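Local structure of membrane-fusion protein (Streptococcus pneumoniae, 5XU0) at residues B[177-182]-B[241-246]. The protein probably serves as the membrane-fusion component of a MacAB-like efflux pump, helping to form a channel outside the membrane for exported substrates. The protein carries 2 engineered substitutions. Residues are numbered along the deposited sequence; the frame is centred on the assembly and turned at random.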
ATOM      1  N   LEU B 177       7.497  27.375  26.668  1.00 99.51           N
ATOM      2  CA  LEU B 177       6.101  26.972  26.604  1.00 86.92           C
ATOM      3  C   LEU B 177       5.253  28.073  25.978  1.00 85.53           C
ATOM      4  O   LEU B 177       5.618  29.251  25.969  1.00 92.53           O
ATOM      5  CB  LEU B 177       5.576  26.625  27.997  1.00 85.16           C
ATOM      6  CG  LEU B 177       5.428  25.130  28.280  1.00 81.79           C
ATOM      7  CD1 LEU B 177       6.747  24.424  28.060  1.00100.17           C
ATOM      8  CD2 LEU B 177       4.930  24.894  29.696  1.00 77.63           C
ATOM      9  N   GLN B 178       4.107  27.669  25.430  1.00 88.40           N
ATOM     10  CA  GLN B 178       3.161  28.592  24.820  1.00 94.19           C
ATOM     11  C   GLN B 178       1.752  28.182  25.233  1.00 86.78           C
ATOM     12  O   GLN B 178       1.552  27.168  25.910  1.00 85.73           O
ATOM     13  CB  GLN B 178       3.311  28.614  23.289  1.00 91.19           C
ATOM     14  CG  GLN B 178       4.748  28.754  22.796  1.00 91.64           C
ATOM     15  CD  GLN B 178       4.845  28.987  21.298  1.00 91.23           C
ATOM     16  OE1 GLN B 178       5.371  30.006  20.851  1.00 91.88           O
ATOM     17  NE2 GLN B 178       4.350  28.034  20.517  1.00 78.69           N
ATOM     18  N   VAL B 179       0.767  28.982  24.838  1.00 79.72           N
ATOM     19  CA  VAL B 179      -0.634  28.586  24.951  1.00 95.62           C
ATOM     20  C   VAL B 179      -1.326  28.922  23.639  1.00 88.23           C
ATOM     21  O   VAL B 179      -1.021  29.941  23.007  1.00 84.52           O
ATOM     22  CB  VAL B 179      -1.356  29.262  26.143  1.00102.72           C
ATOM     23  CG1 VAL B 179      -1.079  28.540  27.432  1.00 99.56           C
ATOM     24  CG2 VAL B 179      -0.911  30.666  26.302  1.00 92.59           C
ATOM     25  N   LYS B 180      -2.251  28.057  23.220  1.00 86.02           N
ATOM     26  CA  LYS B 180      -2.950  28.282  21.963  1.00 85.13           C
ATOM     27  C   LYS B 180      -4.446  28.060  22.111  1.00 90.65           C
ATOM     28  O   LYS B 180      -4.925  27.438  23.065  1.00 86.49           O
ATOM     29  CB  LYS B 180      -2.423  27.396  20.827  1.00 86.64           C
ATOM     30  CG  LYS B 180      -0.995  26.896  20.955  1.00 92.55           C
ATOM     31  CD  LYS B 180      -0.662  26.064  19.730  1.00 91.54           C
ATOM     32  CE  LYS B 180       0.836  25.896  19.556  1.00100.98           C
ATOM     33  NZ  LYS B 180       1.167  25.088  18.356  1.00 96.65           N
ATOM     34  N   GLY B 181      -5.171  28.574  21.126  1.00 80.66           N
ATOM     35  CA  GLY B 181      -6.585  28.292  21.004  1.00 77.88           C
ATOM     36  C   GLY B 181      -7.114  28.873  19.711  1.00 90.05           C
ATOM     37  O   GLY B 181      -6.372  29.028  18.741  1.00103.33           O
ATOM     38  N   GLU B 182      -8.401  29.215  19.703  1.00 77.22           N
ATOM     39  CA  GLU B 182      -9.019  29.834  18.537  1.00 86.05           C
ATOM     40  C   GLU B 182      -9.781  31.091  18.942  1.00 82.48           C
ATOM     41  O   GLU B 182     -10.059  31.335  20.118  1.00 76.27           O
ATOM     42  CB  GLU B 182      -9.964  28.866  17.812  1.00 99.46           C
ATOM     43  CG  GLU B 182      -9.280  27.688  17.153  1.00110.67           C
ATOM     44  CD  GLU B 182     -10.279  26.739  16.522  1.00138.90           C
ATOM     45  OE1 GLU B 182     -11.492  26.911  16.767  1.00135.73           O
ATOM     46  OE2 GLU B 182      -9.857  25.826  15.780  1.00148.01           O
ATOM     47  N   TYR B 241      -4.950  31.090  17.302  1.00 79.45           N
ATOM     48  CA  TYR B 241      -3.997  32.043  17.857  1.00 81.57           C
ATOM     49  C   TYR B 241      -3.046  31.301  18.785  1.00 82.36           C
ATOM     50  O   TYR B 241      -3.411  30.286  19.400  1.00 82.74           O
ATOM     51  CB  TYR B 241      -4.682  33.157  18.660  1.00 79.65           C
ATOM     52  CG  TYR B 241      -5.015  32.702  20.061  1.00 82.32           C
ATOM     53  CD1 TYR B 241      -6.158  31.970  20.299  1.00 80.52           C
ATOM     54  CD2 TYR B 241      -4.181  32.980  21.139  1.00 71.50           C
ATOM     55  CE1 TYR B 241      -6.478  31.528  21.557  1.00 78.76           C
ATOM     56  CE2 TYR B 241      -4.493  32.530  22.412  1.00 79.61           C
ATOM     57  CZ  TYR B 241      -5.648  31.801  22.613  1.00 83.34           C
ATOM     58  OH  TYR B 241      -5.986  31.351  23.867  1.00 93.37           O
ATOM     59  N   THR B 242      -1.825  31.825  18.899  1.00 82.96           N
ATOM     60  CA  THR B 242      -0.846  31.291  19.837  1.00 95.30           C
ATOM     61  C   THR B 242      -0.120  32.460  20.491  1.00 87.56           C
ATOM     62  O   THR B 242       0.282  33.411  19.804  1.00 92.52           O
ATOM     63  CB  THR B 242       0.213  30.382  19.159  1.00 79.05           C
ATOM     64  OG1 THR B 242       1.113  31.204  18.415  1.00107.95           O
ATOM     65  CG2 THR B 242      -0.398  29.420  18.167  1.00101.48           C
ATOM     66  N   ILE B 243       0.049  32.386  21.815  1.00 74.49           N
ATOM     67  CA  ILE B 243       0.835  33.375  22.542  1.00 94.00           C
ATOM     68  C   ILE B 243       1.978  32.670  23.262  1.00 92.43           C
ATOM     69  O   ILE B 243       1.856  31.520  23.715  1.00 88.87           O
ATOM     70  CB  ILE B 243      -0.008  34.208  23.543  1.00100.05           C
ATOM     71  CG1 ILE B 243      -0.142  33.486  24.883  1.00 89.28           C
ATOM     72  CG2 ILE B 243      -1.378  34.539  22.982  1.00 97.19           C
ATOM     73  CD1 ILE B 243      -1.070  34.159  25.863  1.00 98.82           C
ATOM     74  N   ASP B 244       3.105  33.381  23.354  1.00 95.47           N
ATOM     75  CA  ASP B 244       4.308  32.915  24.034  1.00 95.17           C
ATOM     76  C   ASP B 244       4.294  33.429  25.467  1.00 93.48           C
ATOM     77  O   ASP B 244       4.170  34.639  25.694  1.00 95.91           O
ATOM     78  CB  ASP B 244       5.568  33.402  23.316  1.00 84.80           C
ATOM     79  CG  ASP B 244       5.542  33.123  21.826  1.00105.45           C
ATOM     80  OD1 ASP B 244       6.585  32.711  21.271  1.00102.99           O
ATOM     81  OD2 ASP B 244       4.473  33.306  21.214  1.00112.28           O
ATOM     82  N   VAL B 245       4.430  32.516  26.431  1.00 86.22           N
ATOM     83  CA  VAL B 245       4.441  32.920  27.831  1.00 83.52           C
ATOM     84  C   VAL B 245       5.736  33.658  28.136  1.00 88.54           C
ATOM     85  O   VAL B 245       6.798  33.359  27.574  1.00107.78           O
ATOM     86  CB  VAL B 245       4.252  31.709  28.761  1.00 81.10           C
ATOM     87  CG1 VAL B 245       3.146  30.816  28.241  1.00 91.15           C
ATOM     88  CG2 VAL B 245       5.547  30.926  28.913  1.00101.60           C
ATOM     89  N   THR B 246       5.645  34.649  29.012  1.00 92.97           N
ATOM     90  CA  THR B 246       6.776  35.496  29.341  1.00 82.08           C
ATOM     91  C   THR B 246       6.952  35.505  30.850  1.00101.12           C
ATOM     92  O   THR B 246       6.042  35.144  31.604  1.00 97.63           O
ATOM     93  CB  THR B 246       6.584  36.927  28.820  1.00 80.15           C
ATOM     94  OG1 THR B 246       5.544  37.571  29.565  1.00 86.03           O
ATOM     95  CG2 THR B 246       6.197  36.903  27.350  1.00 77.36           C
TER
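Tyr241 lays its ring over the backbone of Gly181, and Val179 meets Ile243 beside it, on the inner face of an antiparallel six-stranded beta-barrel, the domain that membrane-fusion proteins of this kind carry beside their lipoyl-like and hairpin parts. Strands 178-183 and 239-246 are neighbours in that barrel, and their short segments run at 163° to each other. The pairing illustrates how a barrel wall separates a packed side from a looser one. Two hydrogen-bonded pairs, Val179 with Ile243 and Gly181 with Tyr241, supply four backbone bonds; Val179 N reaches Ile243 O at 3.0 Å, and Ile243 N returns to Val179 O.

The side chains of Val179, Ile243 and Tyr241 face inward. In Tyr241, CG lies between the backbone N and the carbonyl carbon (chi1 81°), and the ring lies over Gly181, whose N is 3.2 Å above the ring plane, offset toward the rim. The phenol's OH is hydrogen-bonded to Ser6 O, on the strand flanking 178-183. Val179 CG2 packs against CG1 and CD1 of Ile243, and Met260 of strand 257-262 touches Val179, Tyr241 and Ile243.

The opposite face is polar; Lys180, Thr242 and Asp244 are partly exposed there, although Gln178 is buried. Lys180 extends alongside Thr242, its CD 3.7 Å from Thr242 CG2. Gln178 and Asp244 point the same way, their amide and carboxylate planes 79° apart, while Asp244 OD2 is hydrogen-bonded to Ser214 OG. Beyond the Gln178-Asp244 pair, Val245 CG2 stands 3.4 Å from Leu177 O.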